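Long-range contacts in neurotoxin (Clostridium botulinum, PDB 2QN0), which is the zinc-dependent light-chain protease of type C botulinum neurotoxin, an enzyme that probably cleaves SNARE proteins of the nerve terminal: residues T122-F127 against I300-N305; L87-K92 against N386-N391. All coordinates share one frame; numbering follows the deposited sequence.

Both contacts lie within the single zinc-protease chain, on opposite sides of its centre; their centres are 43 Å apart and their nearest atoms about 29 Å, so they do not touch. Along the sequence interaction 2 brackets interaction 1: its helix 80-97 comes first, then the turn and strand of 122-127, then the end of helix 283-304, and last the loop at 386-391. No helix, strand or sheet is shared. In each, a long basic side chain on a helix, R303 or K92, binds carbonyls in or just before a turn distant in sequence. Such a side chain can tie down a distant loop through its carbonyls, and this happens at two far-apart points of one protease chain.

Interaction 1: T122-F127 against I300-N305; sequences TPINTF and IAKRLN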
loop_
_atom_site.group_PDB
_atom_site.type_symbol
_atom_site.label_atom_id
_atom_site.label_comp_id
_atom_site.label_asym_id
_atom_site.label_seq_id
_atom_site.Cartn_x
_atom_site.Cartn_y
_atom_site.Cartn_z
ATOM N N THR A 122 -15.318 -8.554 -18.683
ATOM C CA THR A 122 -14.550 -9.583 -19.376
ATOM C C THR A 122 -15.441 -10.806 -19.588
ATOM O O THR A 122 -16.140 -11.233 -18.672
ATOM C CB THR A 122 -13.326 -10.022 -18.548
ATOM O OG1 THR A 122 -12.476 -8.894 -18.317
ATOM C CG2 THR A 122 -12.547 -11.106 -19.282
ATOM N N PRO A 123 -15.445 -11.376 -20.805
ATOM C CA PRO A 123 -16.282 -12.554 -21.049
ATOM C C PRO A 123 -15.918 -13.661 -20.066
ATOM O O PRO A 123 -14.748 -13.828 -19.714
ATOM C CB PRO A 123 -15.943 -12.923 -22.490
ATOM C CG PRO A 123 -15.681 -11.586 -23.112
ATOM C CD PRO A 123 -14.834 -10.897 -22.058
ATOM N N ILE A 124 -16.918 -14.416 -19.625
ATOM C CA ILE A 124 -16.695 -15.493 -18.667
ATOM C C ILE A 124 -15.659 -16.535 -19.101
ATOM O O ILE A 124 -15.002 -17.147 -18.255
ATOM C CB ILE A 124 -18.026 -16.210 -18.337
ATOM C CG1 ILE A 124 -18.975 -15.228 -17.640
ATOM C CG2 ILE A 124 -17.774 -17.416 -17.446
ATOM C CD1 ILE A 124 -20.335 -15.813 -17.307
ATOM N N ASN A 125 -15.500 -16.737 -20.404
ATOM C CA ASN A 125 -14.540 -17.732 -20.886
ATOM C C ASN A 125 -13.167 -17.146 -21.206
ATOM O O ASN A 125 -12.321 -17.828 -21.787
ATOM C CB ASN A 125 -15.081 -18.422 -22.145
ATOM C CG ASN A 125 -15.112 -17.500 -23.355
ATOM O OD1 ASN A 125 -14.787 -16.314 -23.261
ATOM N ND2 ASN A 125 -15.507 -18.045 -24.500
ATOM N N THR A 126 -12.934 -15.904 -20.798
ATOM C CA THR A 126 -11.682 -15.229 -21.120
ATOM C C THR A 126 -10.784 -14.764 -19.976
ATOM O O THR A 126 -11.261 -14.347 -18.920
ATOM C CB THR A 126 -11.979 -13.994 -21.996
ATOM O OG1 THR A 126 -12.644 -14.413 -23.194
ATOM C CG2 THR A 126 -10.694 -13.251 -22.356
ATOM N N PHE A 127 -9.475 -14.851 -20.215
ATOM C CA PHE A 127 -8.444 -14.370 -19.291
ATOM C C PHE A 127 -7.899 -13.153 -20.041
ATOM O O PHE A 127 -7.384 -13.303 -21.147
ATOM C CB PHE A 127 -7.287 -15.371 -19.134
ATOM C CG PHE A 127 -7.435 -16.341 -17.986
ATOM C CD1 PHE A 127 -8.380 -16.148 -16.986
ATOM C CD2 PHE A 127 -6.585 -17.444 -17.895
ATOM C CE1 PHE A 127 -8.476 -17.039 -15.910
ATOM C CE2 PHE A 127 -6.673 -18.338 -16.825
ATOM C CZ PHE A 127 -7.620 -18.136 -15.830
ATOM N N ILE A 300 -16.044 -16.039 -9.633
ATOM C CA ILE A 300 -14.687 -16.265 -10.138
ATOM C C ILE A 300 -14.474 -17.764 -10.362
ATOM O O ILE A 300 -13.910 -18.174 -11.377
ATOM C CB ILE A 300 -13.611 -15.753 -9.139
ATOM C CG1 ILE A 300 -13.643 -14.224 -9.066
ATOM C CG2 ILE A 300 -12.226 -16.251 -9.552
ATOM C CD1 ILE A 300 -13.345 -13.542 -10.368
ATOM N N ALA A 301 -14.927 -18.581 -9.414
ATOM C CA ALA A 301 -14.783 -20.030 -9.538
ATOM C C ALA A 301 -15.475 -20.497 -10.818
ATOM O O ALA A 301 -14.966 -21.364 -11.531
ATOM C CB ALA A 301 -15.390 -20.729 -8.323
ATOM N N LYS A 302 -16.633 -19.911 -11.105
ATOM C CA LYS A 302 -17.388 -20.253 -12.305
ATOM C C LYS A 302 -16.559 -19.917 -13.542
ATOM O O LYS A 302 -16.504 -20.694 -14.496
ATOM C CB LYS A 302 -18.709 -19.480 -12.341
ATOM C CG LYS A 302 -19.495 -19.659 -13.627
ATOM C CD LYS A 302 -20.768 -18.827 -13.617
ATOM C CE LYS A 302 -21.538 -18.991 -14.917
ATOM N NZ LYS A 302 -21.911 -20.413 -15.160
ATOM N N ARG A 303 -15.915 -18.753 -13.525
ATOM C CA ARG A 303 -15.083 -18.343 -14.649
ATOM C C ARG A 303 -13.957 -19.350 -14.846
ATOM O O ARG A 303 -13.677 -19.760 -15.971
ATOM C CB ARG A 303 -14.492 -16.946 -14.407
ATOM C CG ARG A 303 -15.458 -15.789 -14.650
ATOM C CD ARG A 303 -14.824 -14.459 -14.249
ATOM N NE ARG A 303 -15.695 -13.310 -14.488
ATOM C CZ ARG A 303 -15.745 -12.621 -15.625
ATOM N NH1 ARG A 303 -14.973 -12.957 -16.650
ATOM N NH2 ARG A 303 -16.563 -11.582 -15.733
ATOM N N LEU A 304 -13.320 -19.757 -13.750
ATOM C CA LEU A 304 -12.216 -20.706 -13.832
ATOM C C LEU A 304 -12.625 -22.042 -14.446
ATOM O O LEU A 304 -11.779 -22.790 -14.940
ATOM C CB LEU A 304 -11.599 -20.928 -12.450
ATOM C CG LEU A 304 -10.854 -19.714 -11.871
ATOM C CD1 LEU A 304 -10.350 -20.036 -10.475
ATOM C CD2 LEU A 304 -9.688 -19.332 -12.795
ATOM N N ASN A 305 -13.918 -22.345 -14.419
ATOM C CA ASN A 305 -14.407 -23.589 -15.004
ATOM C C ASN A 305 -14.821 -23.360 -16.454
ATOM O O ASN A 305 -15.253 -24.292 -17.131
ATOM C CB ASN A 305 -15.627 -24.121 -14.240
ATOM C CG ASN A 305 -15.290 -24.600 -12.847
ATOM O OD1 ASN A 305 -14.304 -25.305 -12.638
ATOM N ND2 ASN A 305 -16.128 -24.234 -11.883
HETATM O O HOH W 1 -13.205 -15.189 -17.081
#
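The carbonyl oxygen of T122 is gripped end-on by R303, whose two terminal nitrogens both point their hydrogens at this one atom. NH1 of R303 lies 2.9 Å from T122 O and NH2 of R303 lies 3.0 Å from it, neither bond quite straight (146° and 141° at the hydrogen). The acceptor sits close to the guanidinium plane, but the carbonyl sees its donors differently: NH2 approaches in the carbonyl plane, whereas NH1 stands above it. The chain of R303, extended from CG to NE, reaches from the last turn of helix 283-304 to T122, just before the type I turn of P123 to T126. NH1 also donates to a water 2.9 Å from it. That water lies within hydrogen-bonding distance of I124 O and T126 O and probably shares its protons among these and other acceptors.

Apolar contacts flank this polar centre. The CG2 branch of I124 packs crosswise against the R303 stem, 4.0 Å from CG of R303, while CD1 of I124 reaches the aliphatic CE of K302. Farther along, L304 CD2 meets the edge of the F127 ring, close to its plane, 3.9 Å from CZ of F127. F116 makes an edge-to-face pair with the same ring, and helix 319-330 contributes Y322 and L326. The contact therefore joins the helix end to the turn leading into strand 126-128, which pairs in parallel with strand 309-311 just beyond the helix.

Chemically, a buried arginine faces backbone oxygens and water. Without a carboxylate in either segment, its charge is probably spread over carbonyl dipoles; the paired bonds hold the guanidinium tip at T122 O, and the water on NH1, off the NE-CZ axis, would help set its rotation.

Interaction 2: L87-K92 against N386-N391; sequences LKEIIK and NILDDN
K92 sets out from its helix with CG anti to the backbone N (chi1 -174°) and stays extended to its tip, which carries NZ to the I387 carbonyl; I387 itself holds CG1 between its backbone N and carbonyl carbon (chi1 59°), which puts its CD1 4.0 Å from CB of E89. The motif met by K92 is a type I beta turn, N386 to D389, docked against helix 80-97. The principal acceptors of NZ of K92 are Y393 O, just past the turn, I387 O at 2.8 Å, and OD1 of D390, a salt bridge of 2.9 Å met from above the carboxylate plane. NZ has more acceptors around it than protons, and its bond to L388 O is weak and probably shared. Next to this polar cluster, L388 lays CD2 against the helix backbone, 3.6 Å from K88 O, and the side chain of L388 crosses that of E89 at about a right angle, CG against CG. D389, the last residue of the turn, opens an Asx turn by accepting from N391 N. A water lies between NZ of K92 and L388 O, 2.7 Å from the latter.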
loop_
_atom_site.group_PDB
_atom_site.type_symbol
_atom_site.label_atom_id
_atom_site.label_comp_id
_atom_site.label_asym_id
_atom_site.label_seq_id
_atom_site.Cartn_x
_atom_site.Cartn_y
_atom_site.Cartn_z
ATOM N N LEU A 87 14.455 5.657 -2.919
ATOM C CA LEU A 87 14.518 4.254 -3.312
ATOM C C LEU A 87 15.139 3.403 -2.211
ATOM O O LEU A 87 14.618 2.345 -1.859
ATOM C CB LEU A 87 15.330 4.109 -4.603
ATOM C CG LEU A 87 15.578 2.696 -5.133
ATOM C CD1 LEU A 87 14.254 2.008 -5.453
ATOM C CD2 LEU A 87 16.446 2.783 -6.382
ATOM N N LYS A 88 16.256 3.865 -1.662
ATOM C CA LYS A 88 16.927 3.122 -0.606
ATOM C C LYS A 88 16.117 3.071 0.686
ATOM O O LYS A 88 16.200 2.095 1.435
ATOM C CB LYS A 88 18.322 3.714 -0.366
ATOM C CG LYS A 88 19.285 3.348 -1.495
ATOM C CD LYS A 88 20.566 4.168 -1.496
ATOM C CE LYS A 88 21.449 3.743 -2.671
ATOM N NZ LYS A 88 22.637 4.627 -2.844
ATOM N N GLU A 89 15.331 4.110 0.949
ATOM C CA GLU A 89 14.503 4.125 2.152
ATOM C C GLU A 89 13.426 3.046 2.028
ATOM O O GLU A 89 13.184 2.286 2.964
ATOM C CB GLU A 89 13.850 5.502 2.341
ATOM C CG GLU A 89 14.851 6.619 2.660
ATOM C CD GLU A 89 14.219 8.000 2.696
ATOM O OE1 GLU A 89 13.211 8.215 1.991
ATOM O OE2 GLU A 89 14.744 8.882 3.413
ATOM N N ILE A 90 12.784 2.979 0.867
ATOM C CA ILE A 90 11.741 1.983 0.644
ATOM C C ILE A 90 12.322 0.576 0.781
ATOM O O ILE A 90 11.730 -0.293 1.420
ATOM C CB ILE A 90 11.109 2.141 -0.760
ATOM C CG1 ILE A 90 10.380 3.486 -0.858
ATOM C CG2 ILE A 90 10.130 0.991 -1.031
ATOM C CD1 ILE A 90 9.234 3.652 0.143
ATOM N N ILE A 91 13.487 0.352 0.182
ATOM C CA ILE A 91 14.134 -0.953 0.257
ATOM C C ILE A 91 14.430 -1.333 1.706
ATOM O O ILE A 91 14.147 -2.454 2.137
ATOM C CB ILE A 91 15.462 -0.971 -0.557
ATOM C CG1 ILE A 91 15.154 -0.868 -2.049
ATOM C CG2 ILE A 91 16.259 -2.237 -0.245
ATOM C CD1 ILE A 91 14.197 -1.930 -2.558
ATOM N N LYS A 92 14.992 -0.397 2.464
ATOM C CA LYS A 92 15.322 -0.678 3.854
ATOM C C LYS A 92 14.066 -1.017 4.651
ATOM O O LYS A 92 14.076 -1.921 5.487
ATOM C CB LYS A 92 16.037 0.517 4.493
ATOM C CG LYS A 92 16.546 0.241 5.903
ATOM C CD LYS A 92 17.423 1.380 6.404
ATOM C CE LYS A 92 18.041 1.047 7.754
ATOM N NZ LYS A 92 18.973 2.123 8.196
ATOM N N ASN A 386 16.802 10.662 9.461
ATOM C CA ASN A 386 17.650 10.036 8.453
ATOM C C ASN A 386 17.603 8.544 8.736
ATOM O O ASN A 386 18.507 7.986 9.361
ATOM C CB ASN A 386 19.081 10.561 8.575
ATOM C CG ASN A 386 19.140 12.074 8.579
ATOM O OD1 ASN A 386 18.508 12.734 7.753
ATOM N ND2 ASN A 386 19.907 12.634 9.509
ATOM N N ILE A 387 16.533 7.901 8.276
ATOM C CA ILE A 387 16.344 6.480 8.521
ATOM C C ILE A 387 17.333 5.544 7.835
ATOM O O ILE A 387 17.357 4.350 8.131
ATOM C CB ILE A 387 14.902 6.040 8.174
ATOM C CG1 ILE A 387 14.592 6.335 6.707
ATOM C CG2 ILE A 387 13.910 6.781 9.072
ATOM C CD1 ILE A 387 13.229 5.823 6.272
ATOM N N LEU A 388 18.151 6.071 6.929
ATOM C CA LEU A 388 19.144 5.226 6.264
ATOM C C LEU A 388 20.371 5.065 7.166
ATOM O O LEU A 388 21.186 4.161 6.971
ATOM C CB LEU A 388 19.558 5.826 4.916
ATOM C CG LEU A 388 18.496 5.806 3.810
ATOM C CD1 LEU A 388 19.073 6.374 2.519
ATOM C CD2 LEU A 388 18.025 4.377 3.586
ATOM N N ASP A 389 20.488 5.941 8.160
ATOM C CA ASP A 389 21.604 5.910 9.110
ATOM C C ASP A 389 21.307 4.866 10.185
ATOM O O ASP A 389 20.405 5.057 10.998
ATOM C CB ASP A 389 21.760 7.288 9.762
ATOM C CG ASP A 389 22.996 7.392 10.646
ATOM O OD1 ASP A 389 23.476 6.357 11.158
ATOM O OD2 ASP A 389 23.477 8.528 10.844
ATOM N N ASP A 390 22.065 3.770 10.201
ATOM C CA ASP A 390 21.833 2.718 11.190
ATOM C C ASP A 390 21.988 3.160 12.642
ATOM O O ASP A 390 21.595 2.435 13.554
ATOM C CB ASP A 390 22.738 1.509 10.928
ATOM C CG ASP A 390 22.247 0.651 9.776
ATOM O OD1 ASP A 390 21.014 0.541 9.596
ATOM O OD2 ASP A 390 23.088 0.073 9.057
ATOM N N ASN A 391 22.567 4.334 12.862
ATOM C CA ASN A 391 22.726 4.839 14.222
ATOM C C ASN A 391 21.432 5.529 14.636
ATOM O O ASN A 391 21.262 5.918 15.790
ATOM C CB ASN A 391 23.877 5.844 14.301
ATOM C CG ASN A 391 25.227 5.206 14.050
ATOM O OD1 ASN A 391 25.574 4.201 14.671
ATOM N ND2 ASN A 391 25.999 5.789 13.140
HETATM O O HOH W 2 16.629 8.523 5.061
HETATM O O HOH W 3 20.875 1.763 5.860
#